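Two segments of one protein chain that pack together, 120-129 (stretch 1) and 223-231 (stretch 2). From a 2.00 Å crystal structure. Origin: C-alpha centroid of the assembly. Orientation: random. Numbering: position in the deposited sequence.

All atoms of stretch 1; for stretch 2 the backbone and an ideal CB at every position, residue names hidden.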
# COMPACT_ATOMS: atom_id res chain seq x y z
N HIS A 120 1.11 10.58 4.85
CA HIS A 120 0.03 10.82 3.89
C HIS A 120 0.51 10.38 2.53
O HIS A 120 1.59 10.77 2.10
CB HIS A 120 -0.38 12.30 3.86
CG HIS A 120 -1.38 12.63 2.79
ND1 HIS A 120 -2.73 12.39 2.93
CD2 HIS A 120 -1.23 13.17 1.56
CE1 HIS A 120 -3.37 12.77 1.84
NE2 HIS A 120 -2.48 13.25 0.99
N LEU A 121 -0.30 9.56 1.86
CA LEU A 121 -0.02 9.14 0.50
C LEU A 121 -1.00 9.84 -0.42
O LEU A 121 -2.19 9.56 -0.39
CB LEU A 121 -0.13 7.62 0.37
CG LEU A 121 0.57 6.75 1.44
CD1 LEU A 121 0.17 5.30 1.26
CD2 LEU A 121 2.08 6.89 1.37
N GLY A 122 -0.51 10.79 -1.21
CA GLY A 122 -1.38 11.53 -2.13
C GLY A 122 -1.04 11.17 -3.55
O GLY A 122 -0.06 10.46 -3.79
N LYS A 123 -1.79 11.69 -4.51
CA LYS A 123 -1.59 11.35 -5.92
C LYS A 123 -0.40 12.06 -6.49
O LYS A 123 0.31 11.54 -7.31
CB LYS A 123 -2.83 11.68 -6.75
CG LYS A 123 -2.90 11.01 -8.14
CD LYS A 123 -1.99 9.79 -8.28
CE LYS A 123 -2.72 8.56 -8.81
NZ LYS A 123 -1.87 7.75 -9.75
N GLU A 124 -0.19 13.28 -6.04
CA GLU A 124 0.92 14.09 -6.52
C GLU A 124 2.18 13.92 -5.67
O GLU A 124 3.28 13.66 -6.19
CB GLU A 124 0.53 15.57 -6.62
CG GLU A 124 -0.45 15.91 -7.75
CD GLU A 124 -0.00 15.41 -9.12
OE1 GLU A 124 1.16 15.64 -9.51
OE2 GLU A 124 -0.83 14.79 -9.82
N ILE A 125 2.02 14.05 -4.35
CA ILE A 125 3.15 13.97 -3.42
C ILE A 125 2.79 13.09 -2.22
O ILE A 125 1.62 12.81 -1.98
CB ILE A 125 3.62 15.40 -2.99
CG1 ILE A 125 5.09 15.40 -2.54
CG2 ILE A 125 2.69 16.03 -1.94
CD1 ILE A 125 6.11 15.30 -3.66
N SER A 126 3.79 12.62 -1.48
CA SER A 126 3.54 11.88 -0.26
C SER A 126 4.34 12.52 0.86
O SER A 126 5.40 13.09 0.60
CB SER A 126 3.96 10.41 -0.40
OG SER A 126 3.38 9.80 -1.53
N THR A 127 3.84 12.42 2.09
CA THR A 127 4.56 12.90 3.26
C THR A 127 4.73 11.84 4.35
O THR A 127 3.98 10.85 4.41
CB THR A 127 3.95 14.19 3.89
OG1 THR A 127 2.60 13.95 4.28
CG2 THR A 127 3.97 15.35 2.91
N VAL A 128 5.74 12.05 5.17
CA VAL A 128 5.97 11.30 6.41
C VAL A 128 6.36 12.34 7.48
O VAL A 128 7.11 13.28 7.19
CB VAL A 128 7.02 10.15 6.21
CG1 VAL A 128 8.46 10.68 5.88
CG2 VAL A 128 7.07 9.22 7.43
N ASP A 129 5.80 12.21 8.69
CA ASP A 129 6.09 13.12 9.81
C ASP A 129 7.02 12.44 10.80
O ASP A 129 6.70 11.37 11.29
CB ASP A 129 4.81 13.52 10.55
CG ASP A 129 3.88 14.40 9.72
OD1 ASP A 129 4.19 14.72 8.56
OD2 ASP A 129 2.81 14.77 10.24
N UNK A 223 8.06 15.66 6.01
CA UNK A 223 9.00 15.40 4.92
C UNK A 223 8.26 14.96 3.64
O UNK A 223 7.57 13.96 3.66
CB UNK A 223 10.01 14.33 5.34
N UNK A 224 8.40 15.73 2.56
CA UNK A 224 7.87 15.33 1.24
C UNK A 224 8.82 14.41 0.49
O UNK A 224 10.01 14.72 0.34
CB UNK A 224 7.59 16.57 0.39
N UNK A 225 8.32 13.28 -0.02
CA UNK A 225 9.16 12.34 -0.76
C UNK A 225 8.50 11.78 -2.02
O UNK A 225 7.27 11.83 -2.17
CB UNK A 225 9.55 11.18 0.16
N UNK A 226 9.33 11.24 -2.90
CA UNK A 226 8.90 10.50 -4.09
C UNK A 226 9.71 9.22 -4.22
O UNK A 226 10.91 9.21 -3.96
CB UNK A 226 9.05 11.36 -5.35
N UNK A 227 9.04 8.13 -4.58
CA UNK A 227 9.71 6.86 -4.85
C UNK A 227 9.35 6.38 -6.25
O UNK A 227 8.31 6.77 -6.79
CB UNK A 227 9.33 5.81 -3.81
N UNK A 228 10.21 5.55 -6.82
CA UNK A 228 9.94 4.91 -8.11
C UNK A 228 9.89 5.85 -9.29
O UNK A 228 10.77 6.69 -9.46
CB UNK A 228 8.61 4.15 -8.04
N UNK A 229 8.83 5.72 -10.08
CA UNK A 229 8.65 6.48 -11.33
C UNK A 229 8.36 7.97 -11.10
O UNK A 229 8.59 8.79 -11.98
CB UNK A 229 7.51 5.87 -12.14
N UNK A 230 7.85 8.29 -9.91
CA UNK A 230 7.65 9.67 -9.48
C UNK A 230 8.97 10.42 -9.27
O UNK A 230 9.04 11.64 -9.43
CB UNK A 230 6.83 9.69 -8.19
N UNK A 231 10.02 9.69 -8.89
CA UNK A 231 11.31 10.28 -8.56
C UNK A 231 12.17 10.62 -9.78
O UNK A 231 13.18 11.31 -9.65
CB UNK A 231 12.08 9.32 -7.65

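Stretch 2 enters as a strand antiparallel to residues 126-129 of stretch 1. At position 223 the backbone N donates to Val128 O (2.8 Å) and the backbone O accepts from Val128 N (3.0 Å). The CA-to-CB bond points to the sheet face that carries Val128 and Ser126, and the ideal CB lies 3.6 Å from Val128 O. With an apolar neighbour beside it, a beta-branched or other aliphatic residue would suit. The deposited residue is Ile223, whose CB packs 4.0 Å from Val128 CG1.

Position 224 is a non-hydrogen-bonded partner of Thr127, and its CB points to the opposite face, that of Thr127. The ideal CB is 4.0 Å from Ile125 CG1 and 4.6 Å from Thr127 CG2, so threonine, valine or a longer chain with an aliphatic stem would all be plausible. The residue is Glu224. Its CG lies 3.7 Å from Thr127 CG2, while the carboxylate finds no charged partner here: OE2 sits 3.4 Å from Ile125 CG1.

At position 225 the strand pairs with Ser126, the backbone N donating to Ser126 O at 3.0 Å. The CB returns to the face of Ser126 and Val128, where the small serine leaves room for a broad side chain; a large aliphatic or an aromatic would fit. Tyr225 fills it. With chi1 in the p well, the ring lies back across stretch 1, and Ser126 CB makes a CH-pi contact over one face, 3.9 Å from the ring centroid. The ring end reaches further, bringing OH to 3.4 Å from Leu121 CD2. A water joins the two residues, accepting from Ser126 OG (2.6 Å) and donating to Tyr225 O (3.0 Å).

Position 226 points sideways, with Ile125 CD1 5.2 Å from the ideal CB, which favours a modest apolar group. Val226 meets it, CG1 to CD1 of Ile125 being 4.0 Å.

Positions 227, 228 and 229 are out of reach of stretch 1, which therefore sets no preference at 227 (Ala227) or 229 (Asn229). At 228 the positive phi of 67° favours glycine, and Gly228 is found.

Position 230 points toward stretch 1, but nothing lies within 5.5 Å of its ideal CB. Beyond the gap the turn presents the carbonyls of Gly122, Lys123 and Glu124, so a long donor, lysine or arginine, is indicated. Arg230 extends across, and both NH1 (3.1 Å) and NH2 (2.9 Å) donate to Gly122 O. Lys123 O lies over one face of the guanidinium.

Position 231 is out of reach too; it is Ala231.

Stretch 2 223-231: IEYVAGNRA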
# COMPACT_ATOMS: atom_id res chain seq x y z
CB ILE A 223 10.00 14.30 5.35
CG1 ILE A 223 10.81 14.77 6.57
CG2 ILE A 223 10.93 13.92 4.21
CD1 ILE A 223 11.79 13.76 7.08
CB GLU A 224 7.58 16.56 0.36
CG GLU A 224 6.24 17.19 0.58
CD GLU A 224 6.02 18.45 -0.24
OE1 GLU A 224 5.60 19.47 0.35
OE2 GLU A 224 6.28 18.44 -1.47
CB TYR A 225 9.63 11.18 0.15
CG TYR A 225 8.53 10.19 0.46
CD1 TYR A 225 7.72 10.37 1.59
CD2 TYR A 225 8.26 9.10 -0.39
CE1 TYR A 225 6.69 9.49 1.87
CE2 TYR A 225 7.23 8.22 -0.12
CZ TYR A 225 6.46 8.42 1.01
OH TYR A 225 5.44 7.55 1.28
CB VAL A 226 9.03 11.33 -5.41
CG1 VAL A 226 7.85 12.28 -5.57
CG2 VAL A 226 10.34 12.12 -5.43
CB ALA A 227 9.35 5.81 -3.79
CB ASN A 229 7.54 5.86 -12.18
CG ASN A 229 7.46 4.34 -12.03
OD1 ASN A 229 8.25 3.60 -12.62
ND2 ASN A 229 6.51 3.88 -11.22
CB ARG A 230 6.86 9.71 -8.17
CG ARG A 230 5.38 9.37 -8.28
CD ARG A 230 4.67 9.84 -7.03
NE ARG A 230 3.33 9.29 -6.91
CZ ARG A 230 2.42 9.69 -6.02
NH1 ARG A 230 2.72 10.66 -5.16
NH2 ARG A 230 1.22 9.13 -5.99
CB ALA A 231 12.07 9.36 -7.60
O HOH W 1 5.08 10.23 -3.51
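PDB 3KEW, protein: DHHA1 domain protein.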